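Local coordinates for ethanolamine utilization protein EutL (Clostridium perfringens E str. JGS1987, PDB 4TME) that forms part of the bacterial microcompartment shell for ethanolamine utilization, binding ethanolamine, which probably controls opening of its pore to molecular transport, at residues 163-168 and 187-192; 129-134 and 139-144. All coordinates share one frame; numbering follows the deposited sequence.

Contact 1: residues 163-168 and 187-192; sequences AALKAA and ALLTGS
The helix-on-sheet layer of the second BMC domain includes this contact, in which Ala164 and Leu165 of helix 154-167 meet Leu189 of strand 185-191. The nearest CA atoms, those of Leu165 and Leu189, are 8.3 Å apart. No hydrogen bond crosses, and apolar side chains alone bridge the gap. Leu189 carries the strand side: its CB leaves the backbone toward the helix, and CD1 lies anti to CA (chi2 180°), which makes that methyl the far end of the chain. CD1 stands 4.3 Å from Ala164 CB, a methyl directed at the strand. Leu165 starts off across this direction rather than along it, and reaches the strand by one branch. With its CD1 nearly anti to CA (chi2 163°), the other methyl, CD2, is turned back to Leu189 and lies 4.0 Å from Leu189 CD2. The same Leu165 CD2 is also 4.0 Å from Leu189 CD1, so it sits across the fork of the isopropyl group instead of meeting one methyl end-on. The two leucine side chains cross at about a right angle. These separations indicate ordinary van der Waals packing, and all three residues are buried, although the two segments bury just 106 Å² between them. Leu189 completes its surroundings with Leu150 of strand 146-152, Met172 of strand 171-176 and Val170, while Leu150 also touches Ala164. Ala163, Ala167 and Ala168 pack on alanines of helix 193-212, and Leu165 reaches Ser20 of the second subunit. Thus the end of helix 154-167 rests on the sheet at strand 185-191, between two neighbouring strands, with helix 193-212 beside it and another subunit also within reach.

Contact 2: residues 129-134 and 139-144; sequences SRTGSY and AGIREG
Ser129 O approaches Gly144 O at 3.9 Å without a bond; Arg130 CA then lies 3.7 Å from Gly144 O, with CG alongside Gly144. At Thr131 the link becomes polar: two acceptors of one residue share a single N-H. Gly144 N lies 2.9 Å from Thr131 O and 3.1 Å from Thr131 OG1, but the N-H···acceptor angles of 126° and 133° mark both bonds as bent and weak. The hydroxyl reaches this place because chi1 of 51° sets OG1 between the backbone N and the carbonyl carbon; it also bonds Glu145 O, its stronger partner. Next, Gly132 takes the N-cap position of helix 133-139, and its carbonyl O is 3.6 Å from Glu143 CG. Ser133 then receives the carboxylate at its carbon atoms, Glu143 OE1 lying 3.3 Å from Ser133 CB. Gly140, with positive phi, is the C-prime residue of a Schellman motif ending this helix, Ile141 N pairing with Ser136 O and Gly140 N with Lys137 O. The segment leading into helix 133-139 and the loop leaving it thus meet, in the connection between strands 122-128 and 146-152, with Thr131 and Ile141 both packed on Leu147.

Contact 2 precedes contact 1 along the chain, and their centres lie about 16 Å apart. They share the six-stranded antiparallel sheet: contact 2 belongs to the connection between strands 122-128 and 146-152, and contact 1 places helix 154-167 against strand 185-191, the next strand across. Alternation along that strand relates them. Leu189 faces helix 154-167, whereas its neighbours Leu188 and Thr190 touch the segment 139-144, with Thr190 OG1 3.8 Å from Ile141 CD1 and Leu188 CD1 4.2 Å from Ala139 CB. The strand is therefore packed on both faces. Bound ethanolamine lies about 12 Å from the Leu189 side chain, so contact 1 does not line that pocket.

Contact 1: residues 163-168 and 187-192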
loop_
_atom_site.group_PDB
_atom_site.type_symbol
_atom_site.label_atom_id
_atom_site.label_comp_id
_atom_site.label_asym_id
_atom_site.label_seq_id
_atom_site.Cartn_x
_atom_site.Cartn_y
_atom_site.Cartn_z
ATOM N N ALA C 163 -26.592 5.233 1.459
ATOM C CA ALA C 163 -27.808 5.080 0.672
ATOM C C ALA C 163 -28.349 3.652 0.728
ATOM O O ALA C 163 -29.559 3.451 0.864
ATOM C CB ALA C 163 -27.540 5.473 -0.755
ATOM N N ALA C 164 -27.441 2.683 0.623
ATOM C CA ALA C 164 -27.817 1.280 0.579
ATOM C C ALA C 164 -28.416 0.852 1.926
ATOM O O ALA C 164 -29.436 0.161 1.968
ATOM C CB ALA C 164 -26.629 0.429 0.229
ATOM N N LEU C 165 -27.789 1.301 3.024
ATOM C CA LEU C 165 -28.264 0.965 4.366
ATOM C C LEU C 165 -29.644 1.556 4.648
ATOM O O LEU C 165 -30.484 0.946 5.318
ATOM C CB LEU C 165 -27.249 1.441 5.418
ATOM C CG LEU C 165 -25.938 0.639 5.458
ATOM C CD1 LEU C 165 -24.903 1.426 6.194
ATOM C CD2 LEU C 165 -26.143 -0.705 6.125
ATOM N N LYS C 166 -29.893 2.761 4.147
ATOM C CA LYS C 166 -31.177 3.397 4.346
ATOM C C LYS C 166 -32.285 2.761 3.496
ATOM O O LYS C 166 -33.454 2.769 3.888
ATOM C CB LYS C 166 -31.043 4.883 4.053
ATOM C CG LYS C 166 -30.350 5.610 5.211
ATOM C CD LYS C 166 -29.850 6.971 4.812
ATOM C CE LYS C 166 -29.421 7.771 6.047
ATOM N NZ LYS C 166 -28.829 9.053 5.627
ATOM N N ALA C 167 -31.905 2.185 2.362
ATOM C CA ALA C 167 -32.881 1.717 1.366
ATOM C C ALA C 167 -33.444 0.338 1.659
ATOM O O ALA C 167 -34.514 -0.024 1.157
ATOM C CB ALA C 167 -32.247 1.701 -0.008
ATOM N N ALA C 168 -32.739 -0.430 2.467
ATOM C CA ALA C 168 -32.999 -1.854 2.538
ATOM C C ALA C 168 -32.883 -2.346 3.966
ATOM O O ALA C 168 -32.118 -1.795 4.756
ATOM C CB ALA C 168 -32.023 -2.596 1.631
ATOM N N ALA C 187 -18.468 -2.617 1.516
ATOM C CA ALA C 187 -18.926 -3.430 2.635
ATOM C C ALA C 187 -19.611 -4.694 2.160
ATOM O O ALA C 187 -20.018 -4.802 1.000
ATOM C CB ALA C 187 -19.897 -2.642 3.516
ATOM N N LEU C 188 -19.738 -5.623 3.093
ATOM C CA LEU C 188 -20.639 -6.758 2.979
ATOM C C LEU C 188 -21.831 -6.508 3.881
ATOM O O LEU C 188 -21.661 -6.305 5.100
ATOM C CB LEU C 188 -19.969 -8.068 3.402
ATOM C CG LEU C 188 -18.679 -8.468 2.684
ATOM C CD1 LEU C 188 -18.079 -9.751 3.288
ATOM C CD2 LEU C 188 -18.921 -8.631 1.188
ATOM N N LEU C 189 -23.031 -6.518 3.307
ATOM C CA LEU C 189 -24.260 -6.345 4.080
ATOM C C LEU C 189 -25.068 -7.625 3.983
ATOM O O LEU C 189 -24.996 -8.307 2.973
ATOM C CB LEU C 189 -25.114 -5.178 3.567
ATOM C CG LEU C 189 -24.365 -3.868 3.284
ATOM C CD1 LEU C 189 -25.334 -2.807 2.776
ATOM C CD2 LEU C 189 -23.650 -3.374 4.547
ATOM N N THR C 190 -25.857 -7.943 4.999
ATOM C CA THR C 190 -26.695 -9.150 4.924
ATOM C C THR C 190 -28.155 -8.860 5.224
ATOM O O THR C 190 -28.496 -7.854 5.842
ATOM C CB THR C 190 -26.187 -10.268 5.866
ATOM O OG1 THR C 190 -26.849 -11.504 5.540
ATOM C CG2 THR C 190 -26.450 -9.946 7.343
ATOM N N GLY C 191 -29.010 -9.770 4.772
ATOM C CA GLY C 191 -30.449 -9.685 4.971
ATOM C C GLY C 191 -31.101 -10.718 4.072
ATOM O O GLY C 191 -30.415 -11.622 3.580
ATOM N N SER C 192 -32.406 -10.599 3.846
ATOM C CA SER C 192 -33.078 -11.484 2.907
ATOM C C SER C 192 -32.504 -11.266 1.504
ATOM O O SER C 192 -31.825 -10.268 1.253
ATOM C CB SER C 192 -34.577 -11.241 2.909
ATOM O OG SER C 192 -34.886 -9.991 2.325
#

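Contact 2: residues 129-134 and 139-144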
loop_
_atom_site.group_PDB
_atom_site.type_symbol
_atom_site.label_atom_id
_atom_site.label_comp_id
_atom_site.label_asym_id
_atom_site.label_seq_id
_atom_site.Cartn_x
_atom_site.Cartn_y
_atom_site.Cartn_z
ATOM N N SER C 129 -26.475 -14.682 -3.508
ATOM C CA SER C 129 -27.755 -15.143 -3.001
ATOM C C SER C 129 -27.581 -16.323 -2.041
ATOM O O SER C 129 -28.443 -16.555 -1.196
ATOM C CB SER C 129 -28.686 -15.509 -4.154
ATOM O OG SER C 129 -28.164 -16.593 -4.878
ATOM N N ARG C 130 -26.448 -17.025 -2.143
ATOM C CA ARG C 130 -26.175 -18.165 -1.278
ATOM C C ARG C 130 -24.681 -18.274 -0.952
ATOM O O ARG C 130 -23.898 -18.844 -1.732
ATOM C CB ARG C 130 -26.686 -19.429 -1.962
ATOM C CG ARG C 130 -26.681 -20.670 -1.103
ATOM C CD ARG C 130 -27.280 -21.848 -1.872
ATOM N NE ARG C 130 -27.506 -22.993 -1.001
ATOM C CZ ARG C 130 -28.046 -24.141 -1.393
ATOM N NH1 ARG C 130 -28.412 -24.319 -2.658
ATOM N NH2 ARG C 130 -28.213 -25.120 -0.518
ATOM N N THR C 131 -24.269 -17.740 0.195
ATOM C CA THR C 131 -22.840 -17.713 0.526
ATOM C C THR C 131 -22.286 -19.131 0.743
ATOM O O THR C 131 -22.994 -20.015 1.217
ATOM C CB THR C 131 -22.529 -16.906 1.797
ATOM O OG1 THR C 131 -23.371 -17.335 2.871
ATOM C CG2 THR C 131 -22.707 -15.394 1.562
ATOM N N GLY C 132 -21.017 -19.314 0.365
ATOM C CA GLY C 132 -20.250 -20.489 0.733
ATOM C C GLY C 132 -19.543 -20.244 2.050
ATOM O O GLY C 132 -19.926 -19.329 2.808
ATOM N N SER C 133 -18.496 -21.021 2.312
ATOM C CA SER C 133 -17.859 -21.005 3.616
ATOM C C SER C 133 -16.963 -19.784 3.774
ATOM O O SER C 133 -16.714 -19.331 4.894
ATOM C CB SER C 133 -17.047 -22.290 3.850
ATOM O OG SER C 133 -15.926 -22.351 2.990
ATOM N N TYR C 134 -16.480 -19.232 2.668
ATOM C CA TYR C 134 -15.507 -18.157 2.734
ATOM C C TYR C 134 -16.151 -16.813 3.090
ATOM O O TYR C 134 -15.783 -16.159 4.088
ATOM C CB TYR C 134 -14.769 -18.041 1.389
ATOM C CG TYR C 134 -13.871 -16.841 1.306
ATOM C CD1 TYR C 134 -12.984 -16.528 2.335
ATOM C CD2 TYR C 134 -13.918 -16.001 0.209
ATOM C CE1 TYR C 134 -12.185 -15.410 2.263
ATOM C CE2 TYR C 134 -13.110 -14.887 0.133
ATOM C CZ TYR C 134 -12.252 -14.603 1.162
ATOM O OH TYR C 134 -11.454 -13.484 1.072
ATOM N N ALA C 139 -18.109 -12.510 6.709
ATOM C CA ALA C 139 -19.216 -11.653 7.157
ATOM C C ALA C 139 -19.721 -11.985 8.563
ATOM O O ALA C 139 -20.447 -11.198 9.165
ATOM C CB ALA C 139 -20.372 -11.735 6.182
ATOM N N GLY C 140 -19.358 -13.146 9.089
ATOM C CA GLY C 140 -19.898 -13.593 10.363
ATOM C C GLY C 140 -21.353 -14.035 10.332
ATOM O O GLY C 140 -22.058 -13.889 11.324
ATOM N N ILE C 141 -21.806 -14.599 9.210
ATOM C CA ILE C 141 -23.177 -15.060 9.076
ATOM C C ILE C 141 -23.161 -16.545 8.810
ATOM O O ILE C 141 -22.102 -17.135 8.596
ATOM C CB ILE C 141 -23.928 -14.336 7.940
ATOM C CG1 ILE C 141 -23.278 -14.660 6.581
ATOM C CG2 ILE C 141 -23.936 -12.832 8.206
ATOM C CD1 ILE C 141 -23.946 -13.998 5.380
ATOM N N ARG C 142 -24.338 -17.140 8.811
ATOM C CA ARG C 142 -24.441 -18.571 8.558
ATOM C C ARG C 142 -24.280 -18.880 7.076
ATOM O O ARG C 142 -24.743 -18.144 6.202
ATOM C CB ARG C 142 -25.774 -19.114 9.071
ATOM C CG ARG C 142 -25.939 -18.983 10.577
ATOM C CD ARG C 142 -26.784 -20.108 11.185
ATOM N NE ARG C 142 -26.124 -21.409 11.105
ATOM C CZ ARG C 142 -25.048 -21.756 11.809
ATOM N NH1 ARG C 142 -24.485 -20.898 12.652
ATOM N NH2 ARG C 142 -24.520 -22.965 11.664
ATOM N N GLU C 143 -23.631 -20.002 6.804
ATOM C CA GLU C 143 -23.421 -20.458 5.453
ATOM C C GLU C 143 -24.754 -20.575 4.720
ATOM O O GLU C 143 -25.732 -21.124 5.242
ATOM C CB GLU C 143 -22.700 -21.806 5.486
ATOM C CG GLU C 143 -21.679 -22.005 4.445
ATOM C CD GLU C 143 -20.886 -23.253 4.722
ATOM O OE1 GLU C 143 -19.829 -23.150 5.390
ATOM O OE2 GLU C 143 -21.359 -24.328 4.314
ATOM N N GLY C 144 -24.795 -20.052 3.505
ATOM C CA GLY C 144 -25.984 -20.117 2.688
ATOM C C GLY C 144 -26.840 -18.863 2.796
ATOM O O GLY C 144 -27.781 -18.696 2.040
#